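Local structure of putative branched-chain amino acid ABC transporter (Chromobacterium violaceum, 4PYR) at residues L250-V262 and A272-L284. The protein is a putative branched-chain amino acid transport protein of the LppC lipoprotein family that binds glutathione and may regulate an enzyme. Residues are numbered along the deposited sequence; the frame is centred on the assembly and turned at random.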
loop_
_atom_site.group_PDB
_atom_site.type_symbol
_atom_site.label_atom_id
_atom_site.label_comp_id
_atom_site.label_asym_id
_atom_site.label_seq_id
_atom_site.Cartn_x
_atom_site.Cartn_y
_atom_site.Cartn_z
ATOM N N LEU A 250 -7.220 2.802 3.507
ATOM C CA LEU A 250 -7.114 2.159 4.830
ATOM C C LEU A 250 -8.304 1.269 5.113
ATOM O O LEU A 250 -8.184 0.251 5.763
ATOM C CB LEU A 250 -6.954 3.161 5.966
ATOM C CG LEU A 250 -5.720 4.056 5.896
ATOM C CD1 LEU A 250 -5.826 5.195 6.892
ATOM C CD2 LEU A 250 -4.465 3.213 6.143
ATOM N N TYR A 251 -9.480 1.635 4.621
ATOM C CA TYR A 251 -10.665 0.776 4.721
ATOM C C TYR A 251 -10.436 -0.533 3.959
ATOM O O TYR A 251 -10.691 -1.644 4.499
ATOM C CB TYR A 251 -11.865 1.544 4.140
ATOM C CG TYR A 251 -13.174 0.790 4.092
ATOM C CD1 TYR A 251 -14.017 0.721 5.214
ATOM C CD2 TYR A 251 -13.602 0.165 2.922
ATOM C CE1 TYR A 251 -15.253 0.067 5.156
ATOM C CE2 TYR A 251 -14.822 -0.523 2.852
ATOM C CZ TYR A 251 -15.654 -0.561 3.953
ATOM O OH TYR A 251 -16.870 -1.210 3.902
ATOM N N ALA A 252 -9.901 -0.415 2.751
ATOM C CA ALA A 252 -9.620 -1.567 1.915
ATOM C C ALA A 252 -8.529 -2.390 2.578
ATOM O O ALA A 252 -8.568 -3.614 2.506
ATOM C CB ALA A 252 -9.221 -1.151 0.505
ATOM N N LEU A 253 -7.574 -1.733 3.217
ATOM C CA LEU A 253 -6.511 -2.448 3.936
ATOM C C LEU A 253 -7.140 -3.308 5.013
ATOM O O LEU A 253 -6.708 -4.458 5.236
ATOM C CB LEU A 253 -5.514 -1.423 4.524
ATOM C CG LEU A 253 -4.345 -2.034 5.296
ATOM C CD1 LEU A 253 -3.443 -2.791 4.363
ATOM C CD2 LEU A 253 -3.595 -0.914 6.015
ATOM N N GLY A 254 -8.124 -2.765 5.714
ATOM C CA GLY A 254 -8.879 -3.515 6.727
ATOM C C GLY A 254 -9.572 -4.755 6.194
ATOM O O GLY A 254 -9.530 -5.849 6.815
ATOM N N ILE A 255 -10.198 -4.611 5.024
ATOM C CA ILE A 255 -10.854 -5.748 4.398
ATOM C C ILE A 255 -9.808 -6.826 4.166
ATOM O O ILE A 255 -10.039 -7.988 4.533
ATOM C CB ILE A 255 -11.508 -5.367 3.067
ATOM C CG1 ILE A 255 -12.733 -4.484 3.376
ATOM C CG2 ILE A 255 -11.856 -6.592 2.231
ATOM C CD1 ILE A 255 -13.335 -3.860 2.164
ATOM N N ASP A 256 -8.735 -6.515 3.485
ATOM C CA ASP A 256 -7.724 -7.579 3.201
ATOM C C ASP A 256 -7.029 -8.111 4.457
ATOM O O ASP A 256 -6.634 -9.288 4.460
ATOM C CB ASP A 256 -6.695 -7.098 2.202
ATOM C CG ASP A 256 -7.185 -7.152 0.766
ATOM O OD1 ASP A 256 -8.291 -7.663 0.476
ATOM O OD2 ASP A 256 -6.434 -6.697 -0.097
ATOM N N ALA A 257 -6.919 -7.307 5.510
ATOM C CA ALA A 257 -6.286 -7.785 6.776
ATOM C C ALA A 257 -7.187 -8.890 7.370
ATOM O O ALA A 257 -6.689 -9.927 7.828
ATOM C CB ALA A 257 -6.101 -6.631 7.773
ATOM N N TYR A 258 -8.511 -8.648 7.388
ATOM C CA TYR A 258 -9.452 -9.626 7.807
ATOM C C TYR A 258 -9.269 -10.905 6.966
ATOM O O TYR A 258 -9.147 -12.007 7.525
ATOM C CB TYR A 258 -10.873 -9.148 7.635
ATOM C CG TYR A 258 -11.840 -10.264 7.950
ATOM C CD1 TYR A 258 -12.295 -10.443 9.218
ATOM C CD2 TYR A 258 -12.325 -11.131 6.956
ATOM C CE1 TYR A 258 -13.222 -11.462 9.519
ATOM C CE2 TYR A 258 -13.212 -12.151 7.247
ATOM C CZ TYR A 258 -13.640 -12.314 8.526
ATOM O OH TYR A 258 -14.501 -13.344 8.851
ATOM N N ARG A 259 -9.217 -10.762 5.629
ATOM C CA ARG A 259 -9.169 -11.925 4.759
ATOM C C ARG A 259 -7.907 -12.723 4.942
ATOM O O ARG A 259 -7.966 -13.954 4.966
ATOM C CB ARG A 259 -9.347 -11.540 3.313
ATOM C CG ARG A 259 -10.708 -10.837 3.059
ATOM C CD ARG A 259 -10.859 -10.219 1.656
ATOM N NE ARG A 259 -10.781 -11.215 0.597
ATOM C CZ ARG A 259 -10.321 -11.033 -0.624
ATOM N NH1 ARG A 259 -9.834 -9.856 -1.012
ATOM N NH2 ARG A 259 -10.347 -12.022 -1.487
ATOM N N LEU A 260 -6.785 -12.022 5.041
ATOM C CA LEU A 260 -5.485 -12.691 5.290
ATOM C C LEU A 260 -5.433 -13.348 6.645
ATOM O O LEU A 260 -4.922 -14.479 6.767
ATOM C CB LEU A 260 -4.328 -11.727 5.176
ATOM C CG LEU A 260 -3.843 -11.382 3.810
ATOM C CD1 LEU A 260 -2.731 -10.346 3.982
ATOM C CD2 LEU A 260 -3.313 -12.596 3.104
ATOM N N ALA A 261 -5.956 -12.680 7.666
ATOM C CA ALA A 261 -5.999 -13.265 9.013
ATOM C C ALA A 261 -6.724 -14.576 9.009
ATOM O O ALA A 261 -6.252 -15.558 9.611
ATOM C CB ALA A 261 -6.657 -12.311 9.985
ATOM N N VAL A 262 -7.855 -14.649 8.322
ATOM C CA VAL A 262 -8.606 -15.902 8.263
ATOM C C VAL A 262 -7.761 -17.009 7.627
ATOM O O VAL A 262 -7.755 -18.132 8.120
ATOM C CB VAL A 262 -9.941 -15.747 7.502
ATOM C CG1 VAL A 262 -10.581 -17.088 7.283
ATOM C CG2 VAL A 262 -10.874 -14.830 8.296
ATOM N N ALA A 272 2.380 -20.249 2.116
ATOM C CA ALA A 272 1.393 -20.806 1.205
ATOM C C ALA A 272 0.165 -19.888 1.047
ATOM O O ALA A 272 -0.786 -20.279 0.341
ATOM C CB ALA A 272 0.953 -22.192 1.678
ATOM N N VAL A 273 0.186 -18.690 1.646
ATOM C CA VAL A 273 -0.975 -17.812 1.666
ATOM C C VAL A 273 -0.849 -16.799 0.537
ATOM O O VAL A 273 0.172 -16.106 0.429
ATOM C CB VAL A 273 -1.146 -17.099 3.025
ATOM C CG1 VAL A 273 -2.276 -16.082 2.959
ATOM C CG2 VAL A 273 -1.436 -18.103 4.128
ATOM N N ARG A 274 -1.861 -16.787 -0.334
ATOM C CA ARG A 274 -1.990 -15.827 -1.408
ATOM C C ARG A 274 -3.428 -15.317 -1.362
ATOM O O ARG A 274 -4.299 -16.002 -0.859
ATOM C CB ARG A 274 -1.733 -16.485 -2.752
ATOM C CG ARG A 274 -0.371 -17.175 -2.860
ATOM C CD ARG A 274 0.271 -16.979 -4.221
ATOM N NE ARG A 274 1.660 -17.456 -4.253
ATOM C CZ ARG A 274 2.476 -17.355 -5.300
ATOM N NH1 ARG A 274 2.063 -16.801 -6.431
ATOM N NH2 ARG A 274 3.729 -17.813 -5.206
ATOM N N LEU A 275 -3.671 -14.113 -1.867
ATOM C CA LEU A 275 -5.016 -13.533 -1.840
ATOM C C LEU A 275 -5.259 -12.630 -3.045
ATOM O O LEU A 275 -4.400 -11.849 -3.385
ATOM C CB LEU A 275 -5.192 -12.665 -0.586
ATOM C CG LEU A 275 -6.620 -12.203 -0.225
ATOM C CD1 LEU A 275 -7.418 -13.389 0.251
ATOM C CD2 LEU A 275 -6.685 -11.063 0.784
ATOM N N ASP A 276 -6.444 -12.747 -3.644
ATOM C CA ASP A 276 -6.955 -11.746 -4.599
ATOM C C ASP A 276 -7.493 -10.548 -3.808
ATOM O O ASP A 276 -8.710 -10.376 -3.607
ATOM C CB ASP A 276 -7.989 -12.350 -5.581
ATOM C CG ASP A 276 -9.266 -12.872 -4.913
ATOM O OD1 ASP A 276 -9.209 -13.345 -3.769
ATOM O OD2 ASP A 276 -10.350 -12.808 -5.549
ATOM N N GLY A 277 -6.562 -9.759 -3.294
ATOM C CA GLY A 277 -6.865 -8.741 -2.342
ATOM C C GLY A 277 -7.604 -7.591 -3.024
ATOM O O GLY A 277 -7.372 -7.303 -4.204
ATOM N N VAL A 278 -8.479 -6.959 -2.273
ATOM C CA VAL A 278 -9.033 -5.683 -2.757
ATOM C C VAL A 278 -7.944 -4.613 -2.842
ATOM O O VAL A 278 -8.106 -3.642 -3.580
ATOM C CB VAL A 278 -10.244 -5.170 -1.966
ATOM C CG1 VAL A 278 -11.364 -6.159 -1.991
ATOM C CG2 VAL A 278 -9.877 -4.756 -0.533
ATOM N N THR A 279 -6.805 -4.821 -2.142
ATOM C CA THR A 279 -5.704 -3.869 -2.164
ATOM C C THR A 279 -4.662 -4.272 -3.194
ATOM O O THR A 279 -3.697 -3.519 -3.422
ATOM C CB THR A 279 -4.988 -3.750 -0.797
ATOM O OG1 THR A 279 -4.293 -4.992 -0.513
ATOM C CG2 THR A 279 -5.923 -3.368 0.284
ATOM N N GLY A 280 -4.849 -5.431 -3.824
ATOM C CA GLY A 280 -3.936 -5.955 -4.833
ATOM C C GLY A 280 -3.793 -7.450 -4.654
ATOM O O GLY A 280 -4.310 -8.003 -3.684
ATOM N N ASP A 281 -3.177 -8.098 -5.624
ATOM C CA ASP A 281 -2.894 -9.531 -5.496
ATOM C C ASP A 281 -1.750 -9.660 -4.503
ATOM O O ASP A 281 -0.735 -8.989 -4.645
ATOM C CB ASP A 281 -2.536 -10.160 -6.842
ATOM C CG ASP A 281 -3.758 -10.576 -7.656
ATOM O OD1 ASP A 281 -4.901 -10.581 -7.163
ATOM O OD2 ASP A 281 -3.523 -10.918 -8.823
ATOM N N LEU A 282 -1.943 -10.477 -3.474
ATOM C CA LEU A 282 -1.028 -10.570 -2.364
ATOM C C LEU A 282 -0.331 -11.929 -2.321
ATOM O O LEU A 282 -0.931 -12.963 -2.543
ATOM C CB LEU A 282 -1.784 -10.413 -1.059
ATOM C CG LEU A 282 -2.699 -9.197 -1.000
ATOM C CD1 LEU A 282 -3.334 -9.089 0.352
ATOM C CD2 LEU A 282 -1.888 -7.959 -1.255
ATOM N N LYS A 283 0.948 -11.865 -2.002
ATOM C CA LYS A 283 1.785 -13.040 -1.748
ATOM C C LYS A 283 2.991 -12.630 -0.909
ATOM O O LYS A 283 3.412 -11.464 -0.932
ATOM C CB LYS A 283 2.207 -13.708 -3.054
ATOM C CG LYS A 283 3.282 -13.010 -3.868
ATOM C CD LYS A 283 3.741 -13.930 -5.016
ATOM C CE LYS A 283 3.084 -13.637 -6.352
ATOM N NZ LYS A 283 1.596 -13.628 -6.301
ATOM N N LEU A 284 3.539 -13.580 -0.155
ATOM C CA LEU A 284 4.566 -13.236 0.814
ATOM C C LEU A 284 5.875 -13.003 0.078
ATOM O O LEU A 284 6.249 -13.788 -0.818
ATOM C CB LEU A 284 4.704 -14.366 1.835
ATOM C CG LEU A 284 5.130 -14.062 3.247
ATOM C CD1 LEU A 284 4.301 -12.924 3.820
ATOM C CD2 LEU A 284 5.023 -15.295 4.127
#
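Asp256, buried on helix 250-262, grips the turn between strands 274-277 and 280-284 with both carboxylate oxygens, a worked example of one acidic side chain satisfying several donors of a tight turn. Val278 N gives its hydrogen to OD1 of Asp256 on the syn lone pair, at 2.8 Å. The other oxygen, OD2, takes two bonds from Thr279: the backbone N, 2.8 Å from OD2, comes from above the carboxylate plane, while OG1 of the same residue donates to the anti lone pair of OD2. Three bonds from the turn probably hold the carboxylate in one rotation.

Charge pairing extends this network one helical turn along. Arg259 NH1 bridges to Asp256 OD1 at 3.1 Å, which would probably help stabilise the buried negative charge. A bend at chi3 (62°) folds the arginine chain so that NH1 and NH2 together hold the carbonyl oxygen of Asp276; that oxygen O lies in the guanidinium plane, 2.9 Å from Arg259 NH1, while both nitrogens approach from one face of the carbonyl plane. NH2 also makes a salt bridge, weak as a hydrogen bond, to Asp276 OD1, the two planar groups standing 73° apart. Leu275 CD1 lies over one guanidinium face.

Apolar contacts flank the polar centre. Leu260 CD2 meets Val273 CG1 at 3.6 Å and Leu260 CD1 touches Leu282 CD1; toward the other end, Ala252 CB and Ile255 CG2 share Val278 CG2. Phe290 of strand 290-298 also touches Leu260 and Val273.

The whole is a helix packed against a beta-hairpin that extends the mixed sheet of a periplasmic-binding-protein-like fold, with Leu253 of the same helix lining the glutathione pocket.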